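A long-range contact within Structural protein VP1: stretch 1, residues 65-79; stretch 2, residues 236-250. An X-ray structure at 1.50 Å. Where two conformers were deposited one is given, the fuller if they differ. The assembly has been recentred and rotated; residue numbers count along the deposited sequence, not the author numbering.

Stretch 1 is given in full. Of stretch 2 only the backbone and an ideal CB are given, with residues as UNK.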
# COMPACT_ATOMS: atom_id res chain seq x y z
N ILE C 65 27.07 -12.81 7.74
CA ILE C 65 26.60 -11.47 7.46
C ILE C 65 26.65 -11.13 5.96
O ILE C 65 27.64 -11.37 5.28
CB ILE C 65 27.20 -10.38 8.33
CG1 ILE C 65 28.63 -10.25 7.96
CG2 ILE C 65 26.96 -10.57 9.85
CD1 ILE C 65 28.78 -9.13 6.97
N PRO C 66 25.55 -10.59 5.45
CA PRO C 66 25.48 -10.17 4.06
C PRO C 66 26.39 -9.00 3.71
O PRO C 66 26.60 -8.10 4.54
CB PRO C 66 24.01 -9.78 3.90
CG PRO C 66 23.30 -10.63 4.90
CD PRO C 66 24.22 -10.75 6.06
N THR C 67 26.89 -9.00 2.47
CA THR C 67 27.75 -7.94 1.97
C THR C 67 27.21 -7.45 0.63
O THR C 67 26.32 -8.08 0.03
CB THR C 67 29.20 -8.41 1.79
OG1 THR C 67 29.23 -9.62 1.04
CG2 THR C 67 29.86 -8.65 3.14
N TYR C 68 27.68 -6.30 0.19
CA TYR C 68 27.31 -5.78 -1.13
C TYR C 68 27.93 -6.59 -2.26
O TYR C 68 29.10 -7.03 -2.19
CB TYR C 68 27.69 -4.31 -1.29
CG TYR C 68 26.92 -3.38 -0.37
CD1 TYR C 68 25.60 -3.06 -0.67
CD2 TYR C 68 27.47 -2.88 0.79
CE1 TYR C 68 24.88 -2.20 0.15
CE2 TYR C 68 26.76 -2.04 1.62
CZ TYR C 68 25.45 -1.72 1.30
OH TYR C 68 24.71 -0.89 2.12
N SER C 69 27.14 -6.81 -3.31
CA SER C 69 27.67 -7.26 -4.57
C SER C 69 28.14 -6.05 -5.36
O SER C 69 27.51 -5.00 -5.32
CB SER C 69 26.59 -7.97 -5.37
OG SER C 69 26.10 -9.10 -4.65
N THR C 70 29.21 -6.19 -6.12
CA THR C 70 29.68 -5.10 -6.95
C THR C 70 30.60 -5.60 -8.07
O THR C 70 31.25 -6.65 -7.96
CB THR C 70 30.39 -4.01 -6.12
OG1 THR C 70 30.52 -2.80 -6.88
CG2 THR C 70 31.77 -4.46 -5.66
N ALA C 71 30.62 -4.84 -9.15
CA ALA C 71 31.52 -5.09 -10.27
C ALA C 71 31.87 -3.78 -10.95
O ALA C 71 31.07 -2.83 -10.96
CB ALA C 71 30.89 -6.02 -11.30
N ARG C 72 33.08 -3.73 -11.50
CA ARG C 72 33.49 -2.70 -12.42
C ARG C 72 33.52 -3.34 -13.79
O ARG C 72 34.23 -4.34 -13.99
CB ARG C 72 34.88 -2.17 -12.09
CG ARG C 72 35.39 -1.15 -13.08
CD ARG C 72 36.86 -0.83 -12.83
NE ARG C 72 37.32 0.23 -13.72
CZ ARG C 72 37.63 0.06 -14.99
NH1 ARG C 72 37.57 -1.15 -15.55
NH2 ARG C 72 38.04 1.11 -15.72
N ILE C 73 32.78 -2.77 -14.73
CA ILE C 73 32.77 -3.28 -16.10
C ILE C 73 33.62 -2.37 -16.98
O ILE C 73 33.45 -1.15 -16.98
CB ILE C 73 31.34 -3.34 -16.68
CG1 ILE C 73 30.40 -4.16 -15.79
CG2 ILE C 73 31.37 -3.88 -18.11
CD1 ILE C 73 30.80 -5.58 -15.50
N ASN C 74 34.52 -2.98 -17.74
CA ASN C 74 35.36 -2.26 -18.69
C ASN C 74 34.58 -1.89 -19.91
O ASN C 74 34.01 -2.76 -20.57
CB ASN C 74 36.51 -3.15 -19.14
CG ASN C 74 37.49 -3.40 -18.04
OD1 ASN C 74 38.06 -2.45 -17.50
ND2 ASN C 74 37.70 -4.66 -17.70
N LEU C 75 34.56 -0.61 -20.23
CA LEU C 75 33.87 -0.11 -21.39
C LEU C 75 34.84 0.06 -22.55
O LEU C 75 36.07 0.13 -22.34
CB LEU C 75 33.20 1.22 -21.09
CG LEU C 75 32.20 1.17 -19.93
CD1 LEU C 75 31.71 2.57 -19.61
CD2 LEU C 75 31.04 0.24 -20.21
N PRO C 76 34.32 0.15 -23.77
CA PRO C 76 35.20 0.34 -24.91
C PRO C 76 36.04 1.60 -24.76
O PRO C 76 35.52 2.66 -24.42
CB PRO C 76 34.22 0.48 -26.07
CG PRO C 76 33.03 -0.30 -25.65
CD PRO C 76 32.91 -0.02 -24.18
N MET C 77 37.34 1.45 -25.00
CA MET C 77 38.26 2.55 -24.83
C MET C 77 37.98 3.64 -25.86
O MET C 77 37.93 3.36 -27.06
CB MET C 77 39.69 2.05 -24.96
CG MET C 77 40.71 2.99 -24.35
SD MET C 77 42.08 3.14 -25.46
CE MET C 77 41.39 4.18 -26.75
N LEU C 78 37.84 4.88 -25.39
CA LEU C 78 37.42 6.02 -26.22
C LEU C 78 38.54 6.96 -26.68
O LEU C 78 38.46 7.53 -27.77
CB LEU C 78 36.41 6.85 -25.43
CG LEU C 78 35.06 6.20 -25.15
CD1 LEU C 78 34.24 7.01 -24.17
CD2 LEU C 78 34.32 5.99 -26.46
N ASN C 79 39.56 7.14 -25.86
CA ASN C 79 40.57 8.19 -26.14
C ASN C 79 41.99 7.64 -26.32
O ASN C 79 42.65 7.29 -25.34
CB ASN C 79 40.56 9.24 -25.00
CG ASN C 79 39.15 9.76 -24.69
OD1 ASN C 79 38.56 10.48 -25.50
ND2 ASN C 79 38.63 9.42 -23.52
N UNK C 236 29.04 9.65 -15.52
CA UNK C 236 30.13 9.71 -16.52
C UNK C 236 31.23 8.75 -16.09
O UNK C 236 31.70 8.80 -14.96
CB UNK C 236 30.68 11.13 -16.67
N UNK C 237 31.55 7.81 -16.97
CA UNK C 237 32.37 6.67 -16.62
C UNK C 237 33.86 6.97 -16.68
O UNK C 237 34.50 6.90 -17.75
CB UNK C 237 32.04 5.50 -17.55
N UNK C 238 34.40 7.30 -15.51
CA UNK C 238 35.80 7.69 -15.37
C UNK C 238 36.71 6.51 -15.68
O UNK C 238 36.47 5.39 -15.22
CB UNK C 238 36.08 8.22 -13.96
N UNK C 239 37.72 6.77 -16.50
CA UNK C 239 38.63 5.72 -16.95
C UNK C 239 37.94 4.59 -17.69
O UNK C 239 38.42 3.45 -17.68
CB UNK C 239 39.38 5.14 -15.75
N UNK C 240 36.81 4.89 -18.34
CA UNK C 240 36.01 3.89 -19.06
C UNK C 240 35.60 2.70 -18.19
O UNK C 240 35.56 1.56 -18.66
CB UNK C 240 36.79 3.38 -20.27
N UNK C 241 35.23 2.96 -16.94
CA UNK C 241 34.73 1.92 -16.04
C UNK C 241 33.32 2.25 -15.62
O UNK C 241 33.03 3.38 -15.26
CB UNK C 241 35.63 1.77 -14.81
N UNK C 242 32.45 1.25 -15.67
CA UNK C 242 31.06 1.36 -15.21
C UNK C 242 30.95 0.56 -13.94
O UNK C 242 31.33 -0.61 -13.90
CB UNK C 242 30.06 0.87 -16.26
N UNK C 243 30.37 1.16 -12.91
CA UNK C 243 30.29 0.52 -11.61
C UNK C 243 28.85 0.20 -11.26
O UNK C 243 28.00 1.09 -11.28
CB UNK C 243 30.91 1.41 -10.53
N UNK C 244 28.62 -1.07 -10.94
CA UNK C 244 27.29 -1.58 -10.63
C UNK C 244 27.35 -2.28 -9.29
O UNK C 244 28.25 -3.09 -9.06
CB UNK C 244 26.78 -2.53 -11.72
N UNK C 245 26.37 -1.98 -8.43
CA UNK C 245 26.38 -2.54 -7.08
C UNK C 245 24.98 -2.88 -6.66
O UNK C 245 24.04 -2.22 -7.11
CB UNK C 245 27.01 -1.57 -6.08
N UNK C 246 24.83 -3.83 -5.76
CA UNK C 246 23.49 -4.19 -5.30
C UNK C 246 23.49 -5.08 -4.07
O UNK C 246 24.54 -5.57 -3.65
CB UNK C 246 22.73 -4.89 -6.43
N UNK C 247 22.29 -5.25 -3.49
CA UNK C 247 22.07 -6.25 -2.47
C UNK C 247 20.58 -6.55 -2.49
O UNK C 247 19.77 -5.63 -2.52
CB UNK C 247 22.55 -5.78 -1.09
N UNK C 248 20.22 -7.82 -2.49
CA UNK C 248 18.82 -8.24 -2.50
C UNK C 248 18.54 -9.38 -1.53
O UNK C 248 18.60 -10.56 -1.89
CB UNK C 248 18.41 -8.66 -3.91
N UNK C 249 18.22 -9.02 -0.30
CA UNK C 249 17.86 -9.99 0.73
C UNK C 249 16.34 -10.18 0.67
O UNK C 249 15.60 -9.19 0.67
CB UNK C 249 18.31 -9.53 2.12
N UNK C 250 15.90 -11.42 0.60
CA UNK C 250 14.45 -11.70 0.45
C UNK C 250 13.82 -12.36 1.66
O UNK C 250 12.63 -12.60 1.67
CB UNK C 250 14.22 -12.60 -0.77

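Stretch 2 pairs antiparallel with strand 69-74, so from 241 to 246 its CA-to-CB bonds alternate between two faces of a sheet, one carrying Ser69, Ala71 and Ile73, the other Thr70, Arg72 and Asn74.

Position 236 has nothing of stretch 1 within reach and is undetermined from this side; it is Leu236. At 237 the bond points toward stretch 1, and the ideal CB lies 3.6 Å from Leu75 CD1, so a small or modest apolar side chain suits. Cys237 is found, its CB packing on that methyl. Position 238 points away and would accept almost anything; it is Lys238.

At 239 phi/psi of 59/28 favours glycine, though asparagine or aspartate would also tolerate it. The residue is Gly239, whose O lies 3.1 Å from Arg72 NH2.

Position 240 is again left-handed (55/41), which suits glycine, asparagine or aspartate. Its backbone O accepts a hydrogen bond from Leu75 N (2.9 Å). The ideal CB sits 3.9 Å from Leu75 O, and the nearby N of Leu78 offers a donor, favouring an acceptor. Asp240 supplies it: OD2 takes a weak hydrogen bond from Leu78 N at 3.5 Å, and a water bridges OD2 to Asn79 N.

At 241 the backbone is ordinary strand, but an ideal CB would stand 2.5 Å from Arg72 NE, a clash. Only glycine fits the guanidinium as placed, and Gly241 lets its CA lie over one face of that group, 3.4 Å from Arg72 NH2.

Position 242 shares its face with Ile73 and has its ideal CB 4.1 Å from Leu75 CD1; a branched aliphatic would suit. Leu242 packs its CB 4.3 Å from Ile73 CB, while its N and O pair with Ile73 O and N.

At 243 the partner is Arg72, an extended chain with an aliphatic stem and a charged end. An acid, a polar chain or an aromatic could all answer it. Tyr243 lays its ring face against the stem, Arg72 CG standing 4.1 Å from the ring centroid, and a water links its OH to Arg72 NH2 and Lys238 O.

Position 244 lies beside Ala71, whose small methyl leaves room; beta-branched residues suit a strand here, and Val244 is present. Its backbone N and O pair with Ala71 O and N.

At 245 the CA lies 4.2 Å from Thr70 CA, which favours a small side chain, and the ideal CB is 3.8 Å from Thr70 OG1, which favours a polar one: serine, threonine or cysteine. Ser245 OG hydrogen-bonds Thr70 OG1 at 2.9 Å.

Position 246 joins Ser69 on the other face, where several small side chains would serve; Cys246 places SG 3.9 Å from Ser69 CB. At 247 the ideal CB is 4.1 Å from Tyr68 CD1, inviting a small apolar group, and Cys247 provides it.

Positions 248 and 250 have nothing of stretch 1 within 5.5 Å of their ideal CB, so it sets no preference; they are Asp248 and Val250. Between them 249 points toward Pro66 from a distance, and a longer aliphatic such as leucine, isoleucine or methionine could reach it: Ile249 CD1 lies 4.0 Å from Pro66 CB.

Stretch 2 236-250: LCKGDGLYVSCCDIV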
# COMPACT_ATOMS: atom_id res chain seq x y z
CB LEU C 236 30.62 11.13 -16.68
CG LEU C 236 29.56 12.14 -17.15
CD1 LEU C 236 30.10 13.56 -17.06
CD2 LEU C 236 29.10 11.85 -18.57
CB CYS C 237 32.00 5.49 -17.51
SG CYS C 237 30.31 4.93 -17.16
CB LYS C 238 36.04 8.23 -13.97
CG LYS C 238 35.31 9.54 -13.70
CD LYS C 238 35.47 9.99 -12.26
CE LYS C 238 34.79 11.33 -12.03
NZ LYS C 238 34.92 11.80 -10.62
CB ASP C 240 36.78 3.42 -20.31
CG ASP C 240 37.13 4.55 -21.24
OD1 ASP C 240 36.40 5.57 -21.25
OD2 ASP C 240 38.17 4.45 -21.94
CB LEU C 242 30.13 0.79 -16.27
CG LEU C 242 28.65 0.67 -15.94
CD1 LEU C 242 28.06 2.05 -15.69
CD2 LEU C 242 27.94 -0.06 -17.07
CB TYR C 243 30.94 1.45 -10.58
CG TYR C 243 32.40 1.76 -10.90
CD1 TYR C 243 32.74 2.62 -11.94
CD2 TYR C 243 33.42 1.18 -10.17
CE1 TYR C 243 34.06 2.89 -12.23
CE2 TYR C 243 34.74 1.44 -10.45
CZ TYR C 243 35.05 2.30 -11.47
OH TYR C 243 36.37 2.55 -11.72
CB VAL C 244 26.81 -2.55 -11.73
CG1 VAL C 244 25.42 -3.05 -11.43
CG2 VAL C 244 26.88 -1.88 -13.09
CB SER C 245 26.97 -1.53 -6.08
OG SER C 245 28.24 -1.03 -6.53
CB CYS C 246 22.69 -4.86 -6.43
SG CYS C 246 23.35 -6.43 -7.01
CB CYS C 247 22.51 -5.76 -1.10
SG CYS C 247 22.40 -7.03 0.19
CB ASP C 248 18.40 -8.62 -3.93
CG ASP C 248 18.36 -7.42 -4.85
OD1 ASP C 248 17.35 -6.65 -4.76
OD2 ASP C 248 19.34 -7.20 -5.61
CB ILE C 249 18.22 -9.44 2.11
CG1 ILE C 249 19.74 -9.29 2.22
CG2 ILE C 249 17.62 -10.29 3.22
CD1 ILE C 249 20.22 -8.48 3.39
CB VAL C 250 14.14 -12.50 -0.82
CG1 VAL C 250 14.43 -11.68 -2.07
CG2 VAL C 250 14.93 -13.81 -0.85
O HOH W 1 37.79 3.24 -14.10
O HOH W 2 39.90 6.24 -22.95
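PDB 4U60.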